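Superoxide dismutase [Cu-Zn] (Bacteroidetes bacterium GWA2_30_7, PDB 7B4O) probably catalyses the dismutation of superoxide to oxygen and hydrogen peroxide when copper-loaded, and here carries zinc in both the copper and zinc sites. Local coordinates at residues 8-19 with 142-153. Sequence-based numbering, arbitrary orientation.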
loop_
_atom_site.group_PDB
_atom_site.type_symbol
_atom_site.label_atom_id
_atom_site.label_comp_id
_atom_site.label_asym_id
_atom_site.label_seq_id
_atom_site.Cartn_x
_atom_site.Cartn_y
_atom_site.Cartn_z
ATOM N N LYS A 8 2.721 13.638 4.056
ATOM C CA LYS A 8 1.380 13.021 3.978
ATOM C C LYS A 8 1.528 11.552 3.597
ATOM O O LYS A 8 2.340 11.225 2.715
ATOM C CB LYS A 8 0.510 13.759 2.957
ATOM C CG LYS A 8 -0.900 13.219 2.804
ATOM C CD LYS A 8 -1.755 14.089 1.922
ATOM C CE LYS A 8 -3.046 13.409 1.523
ATOM N NZ LYS A 8 -3.825 14.231 0.570
ATOM N N ALA A 9 0.750 10.698 4.248
ATOM C CA ALA A 9 0.644 9.276 3.880
ATOM C C ALA A 9 -0.828 8.960 3.675
ATOM O O ALA A 9 -1.682 9.597 4.307
ATOM C CB ALA A 9 1.263 8.384 4.923
ATOM N N VAL A 10 -1.085 8.019 2.784
ATOM C CA VAL A 10 -2.466 7.655 2.393
ATOM C C VAL A 10 -2.572 6.138 2.440
ATOM O O VAL A 10 -1.671 5.453 1.958
ATOM C CB VAL A 10 -2.815 8.212 1.004
ATOM C CG1 VAL A 10 -4.234 7.813 0.618
ATOM C CG2 VAL A 10 -2.649 9.721 0.941
ATOM N N CYS A 11 -3.698 5.650 2.939
ATOM C CA CYS A 11 -3.981 4.204 3.003
ATOM C C CYS A 11 -5.417 3.968 2.568
ATOM O O CYS A 11 -6.347 4.470 3.232
ATOM C CB CYS A 11 -3.781 3.673 4.410
ATOM S SG CYS A 11 -4.054 1.897 4.503
ATOM N N VAL A 12 -5.572 3.249 1.468
ATOM C CA VAL A 12 -6.910 2.789 1.023
ATOM C C VAL A 12 -7.085 1.379 1.565
ATOM O O VAL A 12 -6.209 0.523 1.328
ATOM C CB VAL A 12 -7.059 2.844 -0.500
ATOM C CG1 VAL A 12 -8.437 2.354 -0.915
ATOM C CG2 VAL A 12 -6.781 4.237 -1.032
ATOM N N ILE A 13 -8.155 1.158 2.317
ATOM C CA ILE A 13 -8.362 -0.201 2.883
ATOM C C ILE A 13 -9.413 -0.936 2.070
ATOM O O ILE A 13 -10.371 -0.319 1.531
ATOM C CB ILE A 13 -8.636 -0.218 4.390
ATOM C CG1 ILE A 13 -9.976 0.419 4.727
ATOM C CG2 ILE A 13 -7.474 0.400 5.160
ATOM C CD1 ILE A 13 -10.369 0.186 6.164
ATOM N N TYR A 14 -9.162 -2.229 1.954
ATOM C CA TYR A 14 -10.002 -3.178 1.201
ATOM C C TYR A 14 -10.393 -4.286 2.152
ATOM O O TYR A 14 -9.657 -4.645 3.069
ATOM C CB TYR A 14 -9.237 -3.682 -0.013
ATOM C CG TYR A 14 -8.978 -2.590 -1.007
ATOM C CD1 TYR A 14 -9.934 -2.250 -1.948
ATOM C CD2 TYR A 14 -7.798 -1.869 -0.974
ATOM C CE1 TYR A 14 -9.708 -1.236 -2.861
ATOM C CE2 TYR A 14 -7.557 -0.852 -1.877
ATOM C CZ TYR A 14 -8.515 -0.536 -2.821
ATOM O OH TYR A 14 -8.269 0.468 -3.707
ATOM N N PRO A 15 -11.580 -4.877 1.958
ATOM C CA PRO A 15 -12.043 -5.887 2.882
ATOM C C PRO A 15 -11.208 -7.169 2.772
ATOM O O PRO A 15 -10.750 -7.537 1.687
ATOM C CB PRO A 15 -13.486 -6.153 2.431
ATOM C CG PRO A 15 -13.481 -5.761 0.986
ATOM C CD PRO A 15 -12.544 -4.581 0.894
ATOM N N THR A 16 -11.089 -7.881 3.884
ATOM C CA THR A 16 -10.720 -9.313 3.846
ATOM C C THR A 16 -11.929 -10.101 3.317
ATOM O O THR A 16 -13.032 -9.515 3.186
ATOM C CB THR A 16 -10.203 -9.799 5.202
ATOM O OG1 THR A 16 -11.262 -9.610 6.136
ATOM C CG2 THR A 16 -8.964 -9.034 5.637
ATOM N N GLN A 17 -11.724 -11.361 2.976
ATOM C CA GLN A 17 -12.661 -12.063 2.056
ATOM C C GLN A 17 -14.114 -12.043 2.527
ATOM O O GLN A 17 -14.977 -11.945 1.640
ATOM C CB GLN A 17 -12.192 -13.481 1.806
ATOM C CG GLN A 17 -11.064 -13.535 0.801
ATOM C CD GLN A 17 -10.991 -14.880 0.130
ATOM O OE1 GLN A 17 -11.738 -15.803 0.442
ATOM N NE2 GLN A 17 -10.059 -14.991 -0.788
ATOM N N ASP A 18 -14.395 -12.174 3.821
ATOM C CA ASP A 18 -15.788 -12.397 4.296
ATOM C C ASP A 18 -16.482 -11.075 4.642
ATOM O O ASP A 18 -17.551 -11.110 5.299
ATOM C CB ASP A 18 -15.787 -13.339 5.497
ATOM C CG ASP A 18 -15.168 -14.698 5.218
ATOM O OD1 ASP A 18 -15.079 -15.097 4.041
ATOM O OD2 ASP A 18 -14.787 -15.354 6.187
ATOM N N TYR A 19 -15.860 -9.930 4.335
ATOM C CA TYR A 19 -16.326 -8.604 4.797
ATOM C C TYR A 19 -16.490 -7.650 3.609
ATOM O O TYR A 19 -16.124 -8.010 2.487
ATOM C CB TYR A 19 -15.364 -8.077 5.864
ATOM C CG TYR A 19 -15.337 -8.946 7.100
ATOM C CD1 TYR A 19 -16.308 -8.814 8.081
ATOM C CD2 TYR A 19 -14.390 -9.947 7.256
ATOM C CE1 TYR A 19 -16.310 -9.627 9.205
ATOM C CE2 TYR A 19 -14.381 -10.766 8.374
ATOM C CZ TYR A 19 -15.346 -10.609 9.353
ATOM O OH TYR A 19 -15.339 -11.404 10.464
ATOM N N ALA A 142 -10.945 -10.887 14.644
ATOM C CA ALA A 142 -10.622 -11.114 13.221
ATOM C C ALA A 142 -10.293 -9.789 12.524
ATOM O O ALA A 142 -10.650 -8.688 13.026
ATOM C CB ALA A 142 -11.763 -11.820 12.546
ATOM N N ARG A 143 -9.635 -9.908 11.381
ATOM C CA ARG A 143 -9.238 -8.759 10.540
ATOM C C ARG A 143 -10.294 -8.604 9.450
ATOM O O ARG A 143 -10.493 -9.571 8.687
ATOM C CB ARG A 143 -7.851 -9.029 9.970
ATOM C CG ARG A 143 -6.826 -9.330 11.044
ATOM C CD ARG A 143 -5.460 -9.729 10.516
ATOM N NE ARG A 143 -4.619 -10.027 11.669
ATOM C CZ ARG A 143 -3.299 -9.940 11.700
ATOM N NH1 ARG A 143 -2.605 -9.590 10.633
ATOM N NH2 ARG A 143 -2.671 -10.224 12.827
ATOM N N VAL A 144 -10.959 -7.459 9.411
ATOM C CA VAL A 144 -12.082 -7.231 8.462
ATOM C C VAL A 144 -11.599 -6.432 7.263
ATOM O O VAL A 144 -12.310 -6.406 6.245
ATOM C CB VAL A 144 -13.297 -6.568 9.141
ATOM C CG1 VAL A 144 -13.798 -7.413 10.294
ATOM C CG2 VAL A 144 -13.065 -5.144 9.583
ATOM N N ALA A 145 -10.455 -5.758 7.358
ATOM C CA ALA A 145 -9.953 -4.932 6.240
ATOM C C ALA A 145 -8.456 -4.720 6.382
ATOM O O ALA A 145 -7.945 -4.774 7.516
ATOM C CB ALA A 145 -10.699 -3.631 6.157
ATOM N N CYS A 146 -7.780 -4.514 5.265
ATOM C CA CYS A 146 -6.309 -4.389 5.197
ATOM C C CYS A 146 -5.998 -3.345 4.129
ATOM O O CYS A 146 -6.633 -3.352 3.052
ATOM C CB CYS A 146 -5.659 -5.727 4.861
ATOM S SG CYS A 146 -3.852 -5.754 4.950
ATOM N N GLY A 147 -5.008 -2.499 4.384
ATOM C CA GLY A 147 -4.445 -1.662 3.322
ATOM C C GLY A 147 -3.008 -1.327 3.615
ATOM O O GLY A 147 -2.594 -1.503 4.759
ATOM N N VAL A 148 -2.287 -0.871 2.614
ATOM C CA VAL A 148 -0.859 -0.504 2.745
ATOM C C VAL A 148 -0.739 1.015 2.757
ATOM O O VAL A 148 -1.391 1.700 1.974
ATOM C CB VAL A 148 -0.006 -1.166 1.652
ATOM C CG1 VAL A 148 1.459 -0.740 1.751
ATOM C CG2 VAL A 148 -0.136 -2.679 1.717
ATOM N N ILE A 149 0.083 1.523 3.657
ATOM C CA ILE A 149 0.297 2.979 3.849
ATOM C C ILE A 149 1.338 3.466 2.842
ATOM O O ILE A 149 2.492 2.989 2.866
ATOM C CB ILE A 149 0.715 3.264 5.297
ATOM C CG1 ILE A 149 -0.318 2.732 6.285
ATOM C CG2 ILE A 149 0.976 4.754 5.494
ATOM C CD1 ILE A 149 0.168 2.697 7.730
ATOM N N GLY A 150 0.926 4.391 1.977
ATOM C CA GLY A 150 1.783 4.921 0.916
ATOM C C GLY A 150 2.124 6.384 1.104
ATOM O O GLY A 150 1.472 7.080 1.907
ATOM N N ILE A 151 3.090 6.834 0.309
ATOM C CA ILE A 151 3.557 8.246 0.297
ATOM C C ILE A 151 2.549 9.087 -0.488
ATOM O O ILE A 151 2.298 8.763 -1.660
ATOM C CB ILE A 151 4.972 8.303 -0.298
ATOM C CG1 ILE A 151 5.958 7.563 0.606
ATOM C CG2 ILE A 151 5.400 9.735 -0.557
ATOM C CD1 ILE A 151 7.299 7.312 -0.025
ATOM N N GLY A 152 2.022 10.139 0.136
ATOM C CA GLY A 152 1.132 11.120 -0.513
ATOM C C GLY A 152 1.872 12.358 -0.966
ATOM O O GLY A 152 2.998 12.578 -0.511
ATOM N N LYS A 153 1.243 13.108 -1.870
ATOM C CA LYS A 153 1.766 14.379 -2.429
ATOM C C LYS A 153 1.478 15.477 -1.406
ATOM O O LYS A 153 2.385 16.232 -1.084
ATOM C CB LYS A 153 1.096 14.667 -3.775
ATOM C CG LYS A 153 1.396 16.032 -4.382
ATOM C CD LYS A 153 0.840 16.210 -5.776
ATOM C CE LYS A 153 -0.658 15.994 -5.894
ATOM N NZ LYS A 153 -1.430 16.897 -5.006
ATOM O OXT LYS A 153 0.350 15.596 -0.903
HETATM O O HOH W 1 4.141 14.264 1.415
HETATM O O HOH W 2 -2.012 14.480 -1.428
HETATM O O HOH W 3 -3.338 2.187 0.044
HETATM O O HOH W 4 -4.100 -0.790 0.240
#
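Val-144 CG1 sits over the centre of one face of the Tyr-19 ring, a CH-pi contact 3.5 Å from the centroid and 11° off the ring normal. The Tyr-14 ring has Cys-146 O at its edge, near the ring plane, and stacks on Tyr-14 of the second subunit. With Tyr-19 CG anti to the carbonyl carbon (chi1 -63°), the ring crosses the valine about at right angles; an alanine in place of Tyr-19 would probably leave Val-144 CG1 without the ring face it packs on. Thr-16 grips the same end twice: its OG1, held between backbone N and carbonyl carbon (chi1 61°), donates to Arg-143 O at 2.7 Å, and its N bonds Val-144 O from above the carbonyl plane. Strands 8-15 and 143-151 then run antiparallel, with paired backbone bonds at Tyr-14/Cys-146 and Val-10/Gly-150. Midway the direct bonding gives way to two waters, each linking Val-12 to Val-148, while Gly-147 CA comes 3.4 Å from Val-12 O. Inward, Ala-9 CB meets Ile-149 CG2 at 3.7 Å, and Ile-13 CD1 meets Ala-145 CB at 3.8 Å. At the far end a water joins Lys-8 NZ to Lys-153 OXT. Val-144 and Ala-145, both opposite Val-125, form a classic beta bulge, and Cys-146 is disulfide-bonded to Cys-58. This antiparallel pairing of the first and last strands, in the middle of the sheet, is a feature of the Greek-key beta-barrel of copper-zinc superoxide dismutases.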